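Local coordinates for protein alcohol oxidase (PDB 6F74) that binds FAD and probably acts as a flavin-dependent oxidase of the vanillyl-alcohol oxidase type, at residues 344-357 / 369-381. Sequence-based numbering, arbitrary orientation.
Sequences LSNNGVAGYGFWFR and SGYTHGFWTIGKR
The indole of W376 lies flat over the backbone of A350 and G351 on the partner strand. The carbonyl oxygen A350 O sits 3.3 Å above the ring plane, near the rim. On the same strand G351 CA makes a CH-pi contact, 3.9 Å from the centroid of the six-membered ring. The backbone angles of G351 call for glycine, and a CB there would also clash with G374 O and F375 CA. With CG set between the backbone N and the carbonyl carbon (chi1 39°), the ring folds back across the neighbouring strand. Its far corner, CH2, meets the edge of the Y352 ring at CD1, 3.9 Å away. Replacing W376 by alanine removes the indole N-H that P248 O accepts, and would probably uncover A350 and G351 and leave the Y352 ring freer to shift.

The two strands, 349-356 and 370-378, run antiparallel as a beta hairpin with a long connection. Paired backbone bonds join A350 with W376, Y352 with G374, F354 with T372 and F356 with G370. On the other face, F375 CB packs on V349 CG1 at 3.8 Å. H373 ND1 lies 3.4 Å above the centre of the F375 ring, and Y371 OH reaches the same nitrogen in the imidazole plane at 2.8 Å, a hydrogen bond that helps fix the turn of the imidazole. Further along, W355 CB rests on Y371 CD2 at 3.7 Å.

The W376 and Y352 face looks toward the flavin: Y352 OH bonds to H246, an FAD-binding residue. The opposite face is covered by helices 328-346 and 382-396. Both strands are central in a seven-stranded antiparallel sheet, between strand 311-320 beside 370-378 and strand 467-472 beside 349-356.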
ATOM      1  N   LEU A 344      -5.812 -18.006  16.475  1.00 23.06           N
ATOM      2  CA  LEU A 344      -5.296 -16.760  17.023  1.00 22.79           C
ATOM      3  C   LEU A 344      -6.166 -15.557  16.633  1.00 22.80           C
ATOM      4  O   LEU A 344      -6.552 -14.761  17.495  1.00 23.01           O
ATOM      5  CB  LEU A 344      -3.840 -16.555  16.637  1.00 22.26           C
ATOM      6  CG  LEU A 344      -2.868 -17.072  17.685  1.00 22.31           C
ATOM      7  CD1 LEU A 344      -3.054 -18.555  18.009  1.00 22.67           C
ATOM      8  CD2 LEU A 344      -1.442 -16.775  17.240  1.00 21.86           C
ATOM      9  N   SER A 345      -6.507 -15.470  15.356  1.00 22.64           N
ATOM     10  CA  SER A 345      -7.380 -14.417  14.894  1.00 22.70           C
ATOM     11  C   SER A 345      -8.727 -14.436  15.614  1.00 23.35           C
ATOM     12  O   SER A 345      -9.206 -13.386  16.042  1.00 23.51           O
ATOM     13  CB  SER A 345      -7.599 -14.501  13.392  1.00 22.51           C
ATOM     14  OG  SER A 345      -8.334 -13.382  12.948  1.00 22.54           O
ATOM     15  N   ASN A 346      -9.338 -15.617  15.734  1.00 23.79           N
ATOM     16  CA  ASN A 346     -10.570 -15.770  16.506  1.00 24.51           C
ATOM     17  C   ASN A 346     -10.474 -15.331  17.976  1.00 24.74           C
ATOM     18  O   ASN A 346     -11.459 -14.914  18.568  1.00 25.30           O
ATOM     19  CB  ASN A 346     -11.041 -17.223  16.460  1.00 24.95           C
ATOM     20  CG  ASN A 346     -12.385 -17.403  17.115  1.00 25.76           C
ATOM     21  OD1 ASN A 346     -13.190 -16.463  17.095  1.00 26.01           O
ATOM     22  ND2 ASN A 346     -12.642 -18.595  17.731  1.00 26.24           N
ATOM     23  N   ASN A 347      -9.286 -15.446  18.549  1.00 24.39           N
ATOM     24  CA  ASN A 347      -9.005 -14.997  19.899  1.00 24.58           C
ATOM     25  C   ASN A 347      -8.649 -13.506  20.007  1.00 24.34           C
ATOM     26  O   ASN A 347      -8.179 -13.086  21.064  1.00 24.46           O
ATOM     27  CB  ASN A 347      -7.832 -15.837  20.489  1.00 24.37           C
ATOM     28  CG  ASN A 347      -8.164 -17.314  20.630  1.00 24.72           C
ATOM     29  OD1 ASN A 347      -9.324 -17.688  20.640  1.00 25.25           O
ATOM     30  ND2 ASN A 347      -7.131 -18.162  20.758  1.00 24.48           N
ATOM     31  N   GLY A 348      -8.843 -12.703  18.952  1.00 24.06           N
ATOM     32  CA  GLY A 348      -8.501 -11.277  19.005  1.00 23.86           C
ATOM     33  C   GLY A 348      -7.049 -10.879  18.800  1.00 23.24           C
ATOM     34  O   GLY A 348      -6.633  -9.770  19.169  1.00 23.19           O
ATOM     35  N   VAL A 349      -6.269 -11.771  18.186  1.00 22.84           N
ATOM     36  CA  VAL A 349      -4.865 -11.527  17.912  1.00 22.31           C
ATOM     37  C   VAL A 349      -4.707 -10.972  16.483  1.00 21.86           C
ATOM     38  O   VAL A 349      -5.365 -11.427  15.527  1.00 21.85           O
ATOM     39  CB  VAL A 349      -3.995 -12.801  18.079  1.00 22.19           C
ATOM     40  CG1 VAL A 349      -2.513 -12.489  17.901  1.00 21.76           C
ATOM     41  CG2 VAL A 349      -4.188 -13.414  19.457  1.00 22.66           C
ATOM     42  N   ALA A 350      -3.829  -9.984  16.368  1.00 21.54           N
ATOM     43  CA  ALA A 350      -3.478  -9.368  15.093  1.00 21.11           C
ATOM     44  C   ALA A 350      -2.004  -8.978  15.094  1.00 20.76           C
ATOM     45  O   ALA A 350      -1.354  -8.925  16.152  1.00 20.90           O
ATOM     46  CB  ALA A 350      -4.356  -8.154  14.826  1.00 21.23           C
ATOM     47  N   GLY A 351      -1.492  -8.673  13.900  1.00 20.37           N
ATOM     48  CA  GLY A 351      -0.139  -8.115  13.760  1.00 20.09           C
ATOM     49  C   GLY A 351       0.632  -8.682  12.596  1.00 19.77           C
ATOM     50  O   GLY A 351       0.047  -9.162  11.618  1.00 19.70           O
ATOM     51  N   TYR A 352       1.954  -8.604  12.686  1.00 19.64           N
ATOM     52  CA  TYR A 352       2.779  -8.931  11.541  1.00 19.39           C
ATOM     53  C   TYR A 352       3.913  -9.849  11.898  1.00 19.46           C
ATOM     54  O   TYR A 352       4.591  -9.650  12.918  1.00 19.61           O
ATOM     55  CB  TYR A 352       3.328  -7.655  10.886  1.00 19.17           C
ATOM     56  CG  TYR A 352       2.241  -6.668  10.541  1.00 19.14           C
ATOM     57  CD1 TYR A 352       1.812  -5.691  11.478  1.00 19.33           C
ATOM     58  CD2 TYR A 352       1.638  -6.691   9.310  1.00 18.98           C
ATOM     59  CE1 TYR A 352       0.818  -4.792  11.160  1.00 19.36           C
ATOM     60  CE2 TYR A 352       0.636  -5.781   8.980  1.00 18.99           C
ATOM     61  CZ  TYR A 352       0.238  -4.835   9.912  1.00 19.18           C
ATOM     62  OH  TYR A 352      -0.732  -3.936   9.588  1.00 19.25           O
ATOM     63  N   GLY A 353       4.136 -10.819  11.010  1.00 19.42           N
ATOM     64  CA  GLY A 353       5.217 -11.797  11.129  1.00 19.53           C
ATOM     65  C   GLY A 353       6.080 -11.803   9.891  1.00 19.41           C
ATOM     66  O   GLY A 353       5.591 -11.524   8.788  1.00 19.26           O
ATOM     67  N   PHE A 354       7.359 -12.129  10.095  1.00 19.54           N
ATOM     68  CA  PHE A 354       8.403 -11.972   9.095  1.00 19.51           C
ATOM     69  C   PHE A 354       9.301 -13.186   9.175  1.00 19.80           C
ATOM     70  O   PHE A 354       9.654 -13.583  10.266  1.00 19.99           O
ATOM     71  CB  PHE A 354       9.265 -10.728   9.405  1.00 19.46           C
ATOM     72  CG  PHE A 354       8.506  -9.438   9.376  1.00 19.24           C
ATOM     73  CD1 PHE A 354       7.789  -9.008  10.498  1.00 19.27           C
ATOM     74  CD2 PHE A 354       8.487  -8.648   8.237  1.00 19.04           C
ATOM     75  CE1 PHE A 354       7.070  -7.807  10.477  1.00 19.14           C
ATOM     76  CE2 PHE A 354       7.773  -7.443   8.222  1.00 18.87           C
ATOM     77  CZ  PHE A 354       7.064  -7.022   9.346  1.00 18.93           C
ATOM     78  N   TRP A 355       9.711 -13.739   8.047  1.00 19.90           N
ATOM     79  CA  TRP A 355      10.560 -14.913   8.089  1.00 20.26           C
ATOM     80  C   TRP A 355      11.379 -15.090   6.822  1.00 20.42           C
ATOM     81  O   TRP A 355      11.022 -14.570   5.746  1.00 20.25           O
ATOM     82  CB  TRP A 355       9.744 -16.183   8.409  1.00 20.43           C
ATOM     83  CG  TRP A 355       8.705 -16.628   7.366  1.00 20.40           C
ATOM     84  CD1 TRP A 355       7.408 -16.275   7.320  1.00 20.20           C
ATOM     85  CD2 TRP A 355       8.905 -17.558   6.283  1.00 20.69           C
ATOM     86  NE1 TRP A 355       6.772 -16.885   6.253  1.00 20.33           N
ATOM     87  CE2 TRP A 355       7.672 -17.692   5.611  1.00 20.63           C
ATOM     88  CE3 TRP A 355      10.010 -18.277   5.815  1.00 21.06           C
ATOM     89  CZ2 TRP A 355       7.518 -18.495   4.482  1.00 20.93           C
ATOM     90  CZ3 TRP A 355       9.853 -19.085   4.688  1.00 21.36           C
ATOM     91  CH2 TRP A 355       8.620 -19.189   4.038  1.00 21.29           C
ATOM     92  N   PHE A 356      12.453 -15.847   6.979  1.00 20.81           N
ATOM     93  CA  PHE A 356      13.460 -16.034   5.949  1.00 21.11           C
ATOM     94  C   PHE A 356      13.974 -17.443   6.060  1.00 21.60           C
ATOM     95  O   PHE A 356      14.364 -17.881   7.155  1.00 21.78           O
ATOM     96  CB  PHE A 356      14.663 -15.078   6.138  1.00 21.18           C
ATOM     97  CG  PHE A 356      14.359 -13.661   5.814  1.00 20.79           C
ATOM     98  CD1 PHE A 356      14.477 -13.202   4.511  1.00 20.75           C
ATOM     99  CD2 PHE A 356      13.936 -12.780   6.819  1.00 20.51           C
ATOM    100  CE1 PHE A 356      14.153 -11.883   4.203  1.00 20.40           C
ATOM    101  CE2 PHE A 356      13.621 -11.471   6.498  1.00 20.19           C
ATOM    102  CZ  PHE A 356      13.735 -11.017   5.198  1.00 20.13           C
ATOM    103  N   ARG A 357      14.003 -18.137   4.945  1.00 21.88           N
ATOM    104  CA  ARG A 357      14.726 -19.413   4.857  1.00 22.48           C
ATOM    105  C   ARG A 357      16.221 -19.212   4.958  1.00 22.86           C
ATOM    106  O   ARG A 357      16.929 -19.998   5.553  1.00 23.29           O
ATOM    107  CB  ARG A 357      14.443 -20.110   3.539  1.00 22.78           C
ATOM    108  CG  ARG A 357      14.824 -21.586   3.658  1.00 23.42           C
ATOM    109  CD  ARG A 357      15.557 -22.181   2.469  1.00 24.04           C
ATOM    110  NE  ARG A 357      14.629 -22.580   1.437  1.00 24.11           N
ATOM    111  CZ  ARG A 357      14.100 -23.791   1.292  1.00 24.52           C
ATOM    112  NH1 ARG A 357      14.410 -24.811   2.078  1.00 24.91           N
ATOM    113  NH2 ARG A 357      13.233 -23.949   0.279  1.00 24.58           N
ATOM    114  N   SER A 369      18.805 -17.014   9.677  1.00 22.95           N
ATOM    115  CA  SER A 369      17.473 -17.405   9.199  1.00 22.56           C
ATOM    116  C   SER A 369      16.516 -17.389  10.401  1.00 22.26           C
ATOM    117  O   SER A 369      16.938 -17.226  11.552  1.00 22.40           O
ATOM    118  CB  SER A 369      17.481 -18.818   8.594  1.00 22.94           C
ATOM    119  OG  SER A 369      17.779 -19.762   9.578  1.00 23.28           O
ATOM    120  N   GLY A 370      15.239 -17.573  10.124  1.00 21.92           N
ATOM    121  CA  GLY A 370      14.253 -17.684  11.178  1.00 21.72           C
ATOM    122  C   GLY A 370      12.953 -16.975  10.904  1.00 21.24           C
ATOM    123  O   GLY A 370      12.684 -16.537   9.790  1.00 21.05           O
ATOM    124  N   TYR A 371      12.155 -16.894  11.961  1.00 21.13           N
ATOM    125  CA  TYR A 371      10.831 -16.299  11.927  1.00 20.78           C
ATOM    126  C   TYR A 371      10.748 -15.382  13.118  1.00 20.71           C
ATOM    127  O   TYR A 371      11.165 -15.759  14.212  1.00 20.96           O
ATOM    128  CB  TYR A 371       9.734 -17.380  12.084  1.00 20.86           C
ATOM    129  CG  TYR A 371       8.351 -16.808  12.348  1.00 20.62           C
ATOM    130  CD1 TYR A 371       7.963 -16.358  13.632  1.00 20.63           C
ATOM    131  CD2 TYR A 371       7.428 -16.679  11.309  1.00 20.44           C
ATOM    132  CE1 TYR A 371       6.696 -15.795  13.842  1.00 20.49           C
ATOM    133  CE2 TYR A 371       6.179 -16.127  11.520  1.00 20.29           C
ATOM    134  CZ  TYR A 371       5.810 -15.697  12.780  1.00 20.32           C
ATOM    135  OH  TYR A 371       4.542 -15.194  12.940  1.00 20.26           O
ATOM    136  N   THR A 372      10.147 -14.216  12.926  1.00 20.42           N
ATOM    137  CA  THR A 372       9.895 -13.314  14.024  1.00 20.41           C
ATOM    138  C   THR A 372       8.547 -12.663  13.843  1.00 20.16           C
ATOM    139  O   THR A 372       8.089 -12.498  12.721  1.00 19.94           O
ATOM    140  CB  THR A 372      11.010 -12.232  14.158  1.00 20.47           C
ATOM    141  OG1 THR A 372      10.871 -11.617  15.423  1.00 20.61           O
ATOM    142  CG2 THR A 372      10.934 -11.189  13.112  1.00 20.20           C
ATOM    143  N   HIS A 373       7.893 -12.285  14.932  1.00 20.26           N
ATOM    144  CA  HIS A 373       6.660 -11.502  14.827  1.00 20.11           C
ATOM    145  C   HIS A 373       6.409 -10.559  15.984  1.00 20.28           C
ATOM    146  O   HIS A 373       6.943 -10.750  17.071  1.00 20.55           O
ATOM    147  CB  HIS A 373       5.427 -12.393  14.527  1.00 20.11           C
ATOM    148  CG  HIS A 373       4.786 -13.076  15.708  1.00 20.41           C
ATOM    149  ND1 HIS A 373       4.299 -14.355  15.617  1.00 20.55           N
ATOM    150  CD2 HIS A 373       4.434 -12.639  16.945  1.00 20.63           C
ATOM    151  CE1 HIS A 373       3.741 -14.703  16.765  1.00 20.83           C
ATOM    152  NE2 HIS A 373       3.812 -13.681  17.593  1.00 20.89           N
ATOM    153  N   GLY A 374       5.597  -9.539  15.689  1.00 20.16           N
ATOM    154  CA  GLY A 374       4.975  -8.645  16.656  1.00 20.38           C
ATOM    155  C   GLY A 374       3.463  -8.783  16.479  1.00 20.39           C
ATOM    156  O   GLY A 374       2.890  -8.263  15.496  1.00 20.17           O
ATOM    157  N   PHE A 375       2.848  -9.552  17.380  1.00 20.67           N
ATOM    158  CA  PHE A 375       1.417  -9.732  17.433  1.00 20.83           C
ATOM    159  C   PHE A 375       0.894  -9.031  18.682  1.00 21.24           C
ATOM    160  O   PHE A 375       1.669  -8.627  19.568  1.00 21.42           O
ATOM    161  CB  PHE A 375       1.012 -11.220  17.489  1.00 20.95           C
ATOM    162  CG  PHE A 375       1.149 -11.995  16.178  1.00 20.67           C
ATOM    163  CD1 PHE A 375       1.576 -11.406  14.970  1.00 20.31           C
ATOM    164  CD2 PHE A 375       0.823 -13.355  16.164  1.00 20.83           C
ATOM    165  CE1 PHE A 375       1.671 -12.149  13.816  1.00 20.15           C
ATOM    166  CE2 PHE A 375       0.922 -14.109  14.997  1.00 20.68           C
ATOM    167  CZ  PHE A 375       1.351 -13.495  13.815  1.00 20.34           C
ATOM    168  N   TRP A 376      -0.424  -8.913  18.761  1.00 21.47           N
ATOM    169  CA  TRP A 376      -1.051  -8.215  19.883  1.00 21.95           C
ATOM    170  C   TRP A 376      -2.516  -8.522  20.030  1.00 22.30           C
ATOM    171  O   TRP A 376      -3.185  -8.907  19.065  1.00 22.14           O
ATOM    172  CB  TRP A 376      -0.864  -6.713  19.737  1.00 21.93           C
ATOM    173  CG  TRP A 376      -1.002  -6.193  18.309  1.00 21.51           C
ATOM    174  CD1 TRP A 376      -2.152  -5.986  17.612  1.00 21.52           C
ATOM    175  CD2 TRP A 376       0.062  -5.794  17.452  1.00 21.08           C
ATOM    176  NE1 TRP A 376      -1.874  -5.504  16.359  1.00 21.10           N
ATOM    177  CE2 TRP A 376      -0.521  -5.362  16.238  1.00 20.82           C
ATOM    178  CE3 TRP A 376       1.455  -5.764  17.586  1.00 20.93           C
ATOM    179  CZ2 TRP A 376       0.248  -4.912  15.162  1.00 20.41           C
ATOM    180  CZ3 TRP A 376       2.210  -5.314  16.534  1.00 20.56           C
ATOM    181  CH2 TRP A 376       1.604  -4.885  15.327  1.00 20.29           C
ATOM    182  N   THR A 377      -2.984  -8.364  21.263  1.00 22.84           N
ATOM    183  CA  THR A 377      -4.384  -8.427  21.602  1.00 23.34           C
ATOM    184  C   THR A 377      -4.814  -7.059  22.141  1.00 23.75           C
ATOM    185  O   THR A 377      -4.623  -6.762  23.338  1.00 24.20           O
ATOM    186  CB  THR A 377      -4.650  -9.474  22.709  1.00 23.79           C
ATOM    187  OG1 THR A 377      -3.759  -9.253  23.816  1.00 23.97           O
ATOM    188  CG2 THR A 377      -4.452 -10.879  22.167  1.00 23.50           C
ATOM    189  N   ILE A 378      -5.405  -6.259  21.269  1.00 23.65           N
ATOM    190  CA  ILE A 378      -5.975  -4.972  21.679  1.00 24.12           C
ATOM    191  C   ILE A 378      -7.135  -5.186  22.624  1.00 24.90           C
ATOM    192  O   ILE A 378      -8.039  -5.952  22.306  1.00 25.02           O
ATOM    193  CB  ILE A 378      -6.447  -4.146  20.449  1.00 23.87           C
ATOM    194  CG1 ILE A 378      -5.186  -3.620  19.737  1.00 23.25           C
ATOM    195  CG2 ILE A 378      -7.292  -2.950  20.861  1.00 24.48           C
ATOM    196  CD1 ILE A 378      -5.411  -3.173  18.292  1.00 22.82           C
ATOM    197  N   GLY A 379      -7.112  -4.526  23.773  1.00 25.48           N
ATOM    198  CA  GLY A 379      -8.186  -4.643  24.750  1.00 26.32           C
ATOM    199  C   GLY A 379      -8.007  -5.708  25.818  1.00 26.61           C
ATOM    200  O   GLY A 379      -8.880  -5.864  26.658  1.00 27.36           O
ATOM    201  N   LYS A 380      -6.870  -6.425  25.815  1.00 26.08           N
ATOM    202  CA  LYS A 380      -6.634  -7.537  26.746  1.00 26.31           C
ATOM    203  C   LYS A 380      -5.320  -7.380  27.496  1.00 26.23           C
ATOM    204  O   LYS A 380      -4.311  -7.003  26.903  1.00 25.68           O
ATOM    205  CB  LYS A 380      -6.628  -8.853  25.994  1.00 25.83           C
ATOM    206  CG  LYS A 380      -7.965  -9.234  25.350  1.00 26.02           C
ATOM    207  CD  LYS A 380      -7.831 -10.561  24.588  1.00 25.58           C
ATOM    208  CE  LYS A 380      -9.112 -11.355  24.455  1.00 26.03           C
ATOM    209  NZ  LYS A 380     -10.039 -10.787  23.445  1.00 26.05           N
ATOM    210  N   ARG A 381      -5.342  -7.678  28.792  1.00 26.84           N
ATOM    211  CA  ARG A 381      -4.140  -7.632  29.636  1.00 26.90           C
ATOM    212  C   ARG A 381      -3.349  -8.921  29.375  1.00 26.37           C
ATOM    213  O   ARG A 381      -3.817  -9.792  28.656  1.00 26.06           O
ATOM    214  CB  ARG A 381      -4.523  -7.488  31.119  1.00 27.83           C
ATOM    215  CG  ARG A 381      -5.209  -6.165  31.411  1.00 28.45           C
ATOM    216  CD  ARG A 381      -5.383  -5.841  32.890  1.00 29.43           C
ATOM    217  NE  ARG A 381      -5.078  -4.429  33.177  1.00 29.82           N
ATOM    218  CZ  ARG A 381      -5.843  -3.374  32.827  1.00 30.13           C
ATOM    219  NH1 ARG A 381      -7.015  -3.524  32.187  1.00 30.13           N
ATOM    220  NH2 ARG A 381      -5.429  -2.137  33.113  1.00 30.49           N
TER
HETATM  221  O   HOH W   1      -7.699  -7.744  20.579  1.00 15.16           O